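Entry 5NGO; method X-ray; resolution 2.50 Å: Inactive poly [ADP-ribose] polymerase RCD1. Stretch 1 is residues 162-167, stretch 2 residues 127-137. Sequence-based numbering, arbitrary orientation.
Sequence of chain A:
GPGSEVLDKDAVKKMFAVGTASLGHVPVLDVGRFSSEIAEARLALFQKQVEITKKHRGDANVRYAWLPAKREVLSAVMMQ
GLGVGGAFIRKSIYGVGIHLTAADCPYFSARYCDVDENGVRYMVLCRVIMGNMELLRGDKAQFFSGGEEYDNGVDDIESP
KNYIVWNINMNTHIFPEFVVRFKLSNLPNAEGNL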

# COMPACT_ATOMS: atom_id res chain seq x y z
N ASN A 162 4.84 -1.50 8.95
CA ASN A 162 3.47 -1.09 8.65
C ASN A 162 3.41 0.42 8.48
O ASN A 162 3.97 1.15 9.29
CB ASN A 162 2.52 -1.51 9.76
CG ASN A 162 2.53 -2.99 10.03
OD1 ASN A 162 1.66 -3.72 9.55
ND2 ASN A 162 3.53 -3.45 10.78
N TYR A 163 2.70 0.84 7.43
CA TYR A 163 2.34 2.24 7.26
C TYR A 163 0.85 2.38 7.45
O TYR A 163 0.09 1.47 7.10
CB TYR A 163 2.68 2.70 5.86
CG TYR A 163 4.13 2.57 5.45
CD1 TYR A 163 5.14 3.16 6.16
CD2 TYR A 163 4.47 1.87 4.29
CE1 TYR A 163 6.48 2.99 5.80
CE2 TYR A 163 5.77 1.73 3.89
CZ TYR A 163 6.79 2.31 4.65
OH TYR A 163 8.08 2.20 4.22
N ILE A 164 0.44 3.49 8.05
CA ILE A 164 -0.97 3.84 8.19
C ILE A 164 -1.14 5.13 7.43
O ILE A 164 -0.49 6.13 7.74
CB ILE A 164 -1.37 4.09 9.67
CG1 ILE A 164 -1.04 2.90 10.56
CG2 ILE A 164 -2.85 4.43 9.77
CD1 ILE A 164 -1.97 1.72 10.39
N VAL A 165 -1.99 5.12 6.40
CA VAL A 165 -2.37 6.33 5.69
C VAL A 165 -3.76 6.70 6.18
O VAL A 165 -4.70 5.89 6.11
CB VAL A 165 -2.36 6.12 4.17
CG1 VAL A 165 -2.93 7.32 3.45
CG2 VAL A 165 -0.95 5.82 3.70
N TRP A 166 -3.90 7.93 6.69
CA TRP A 166 -5.19 8.38 7.30
C TRP A 166 -6.27 8.51 6.23
O TRP A 166 -5.96 8.76 5.06
CB TRP A 166 -5.03 9.71 8.04
CG TRP A 166 -3.88 9.69 8.99
CD1 TRP A 166 -2.72 10.41 8.91
CD2 TRP A 166 -3.75 8.83 10.13
NE1 TRP A 166 -1.89 10.08 9.95
CE2 TRP A 166 -2.50 9.11 10.71
CE3 TRP A 166 -4.57 7.87 10.72
CZ2 TRP A 166 -2.05 8.47 11.87
CZ3 TRP A 166 -4.14 7.22 11.86
CH2 TRP A 166 -2.88 7.53 12.43
N ASN A 167 -7.52 8.33 6.62
CA ASN A 167 -8.65 8.34 5.68
C ASN A 167 -8.67 9.56 4.77
O ASN A 167 -8.84 9.42 3.57
CB ASN A 167 -9.97 8.16 6.41
CG ASN A 167 -10.21 6.72 6.85
OD1 ASN A 167 -9.31 5.88 6.77
ND2 ASN A 167 -11.41 6.42 7.32
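Stretch 2 (127-137) RVIMGNMELLR

Residues 127-137 leave a β-strand at Ile129, turn through Met130 to Met133, and return to extended geometry at Glu134 and Leu135. The first strand runs obliquely to residues 162-165 in broadly the same sense, the return obliquely in broadly the opposite sense. No hydrogen bond joins this segment to the strand that begins stretch 1; the two pack through side chains, burying 347 Å². The backbones stay apart, with the CA atoms of Val165 and Met130 separated by 7.8 Å and those of Ile164 and Leu136 by 9.0 Å.

Tyr163 (chi1 m) points toward stretch 2, where two methionines meet its ring. Met130, with all three chi angles m, is folded compactly: its CG lies over one ring face, its SD is 4.3 Å from the ring centroid in an oblique sulfur-aromatic contact, and its CE is 3.7 Å from Tyr163 CD1. Met133 leaves its backbone sideways, yet its m, t, p conformation carries CE to 3.5 Å from Tyr163 CE1.

Val128 and Val165, both t in chi1, meet through CG1 and CG2, respectively, 3.6 Å apart. Leu136, whose chi2 of 23° lies between wells, places CD2 3.5 Å from Ile164 CG1 and CD1 4.2 Å from Trp166 CZ2. Glu134 is extended, bringing OE2 to 4.4 Å from Trp166 CZ2; its carboxylate oxygens are hydrogen-bonded elsewhere in the structure.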

# COMPACT_ATOMS: atom_id res chain seq x y z
N ARG A 127 2.52 3.20 -4.65
CA ARG A 127 3.35 4.34 -4.26
C ARG A 127 2.59 5.05 -3.16
O ARG A 127 1.40 5.28 -3.29
CB ARG A 127 3.53 5.31 -5.42
CG ARG A 127 3.97 4.69 -6.72
CD ARG A 127 4.55 5.73 -7.65
NE ARG A 127 4.71 5.23 -9.01
CZ ARG A 127 5.07 5.97 -10.06
NH1 ARG A 127 5.32 7.27 -9.93
NH2 ARG A 127 5.22 5.38 -11.25
N VAL A 128 3.28 5.37 -2.07
CA VAL A 128 2.69 6.06 -0.94
C VAL A 128 3.53 7.28 -0.63
O VAL A 128 4.75 7.19 -0.49
CB VAL A 128 2.62 5.18 0.32
CG1 VAL A 128 1.87 5.89 1.43
CG2 VAL A 128 1.99 3.83 0.00
N ILE A 129 2.85 8.42 -0.50
CA ILE A 129 3.47 9.66 -0.03
C ILE A 129 3.41 9.64 1.49
O ILE A 129 2.37 9.91 2.10
CB ILE A 129 2.73 10.89 -0.56
CG1 ILE A 129 2.79 10.92 -2.09
CG2 ILE A 129 3.32 12.17 0.02
CD1 ILE A 129 1.77 11.86 -2.72
N MET A 130 4.54 9.30 2.11
CA MET A 130 4.60 9.20 3.56
C MET A 130 4.91 10.54 4.20
O MET A 130 4.55 10.75 5.35
CB MET A 130 5.63 8.15 3.97
CG MET A 130 5.15 6.72 3.72
SD MET A 130 3.60 6.29 4.51
CE MET A 130 3.92 6.61 6.22
N GLY A 131 5.58 11.44 3.46
CA GLY A 131 5.94 12.76 3.97
C GLY A 131 6.76 12.69 5.24
O GLY A 131 7.63 11.83 5.37
N ASN A 132 6.46 13.59 6.18
CA ASN A 132 7.02 13.55 7.53
C ASN A 132 6.33 12.48 8.33
O ASN A 132 5.20 12.68 8.80
CB ASN A 132 6.84 14.88 8.24
CG ASN A 132 7.84 15.89 7.80
OD1 ASN A 132 7.50 16.99 7.46
ND2 ASN A 132 9.11 15.52 7.84
N MET A 133 7.02 11.36 8.54
CA MET A 133 6.41 10.20 9.15
C MET A 133 6.24 10.35 10.66
O MET A 133 7.18 10.73 11.35
CB MET A 133 7.25 8.94 8.86
CG MET A 133 7.36 8.64 7.39
SD MET A 133 8.20 7.12 7.03
CE MET A 133 7.07 5.94 7.58
N GLU A 134 5.04 10.06 11.15
CA GLU A 134 4.78 9.99 12.59
C GLU A 134 5.07 8.57 13.08
O GLU A 134 4.52 7.60 12.56
CB GLU A 134 3.32 10.33 12.88
CG GLU A 134 2.97 10.46 14.34
CD GLU A 134 1.51 10.80 14.60
OE1 GLU A 134 1.05 10.58 15.75
OE2 GLU A 134 0.80 11.25 13.68
N LEU A 135 5.93 8.45 14.09
CA LEU A 135 6.12 7.20 14.82
C LEU A 135 4.87 7.00 15.68
O LEU A 135 4.59 7.86 16.53
CB LEU A 135 7.38 7.25 15.69
CG LEU A 135 7.82 6.04 16.55
CD1 LEU A 135 7.56 4.71 15.84
CD2 LEU A 135 9.27 6.18 17.05
N LEU A 136 4.12 5.93 15.44
CA LEU A 136 2.85 5.74 16.12
C LEU A 136 2.98 5.11 17.50
O LEU A 136 3.60 4.05 17.67
CB LEU A 136 1.89 4.89 15.27
CG LEU A 136 0.93 5.54 14.25
CD1 LEU A 136 1.34 6.90 13.72
CD2 LEU A 136 0.65 4.60 13.08
N ARG A 137 2.30 5.76 18.44
CA ARG A 137 2.39 5.45 19.87
C ARG A 137 1.36 4.41 20.33
O ARG A 137 1.25 4.14 21.53
CB ARG A 137 2.22 6.73 20.71
CG ARG A 137 3.06 7.95 20.32
CD ARG A 137 4.37 8.16 21.09
NE ARG A 137 4.18 8.13 22.54
CZ ARG A 137 5.00 7.59 23.45
NH1 ARG A 137 6.14 6.98 23.10
NH2 ARG A 137 4.68 7.65 24.75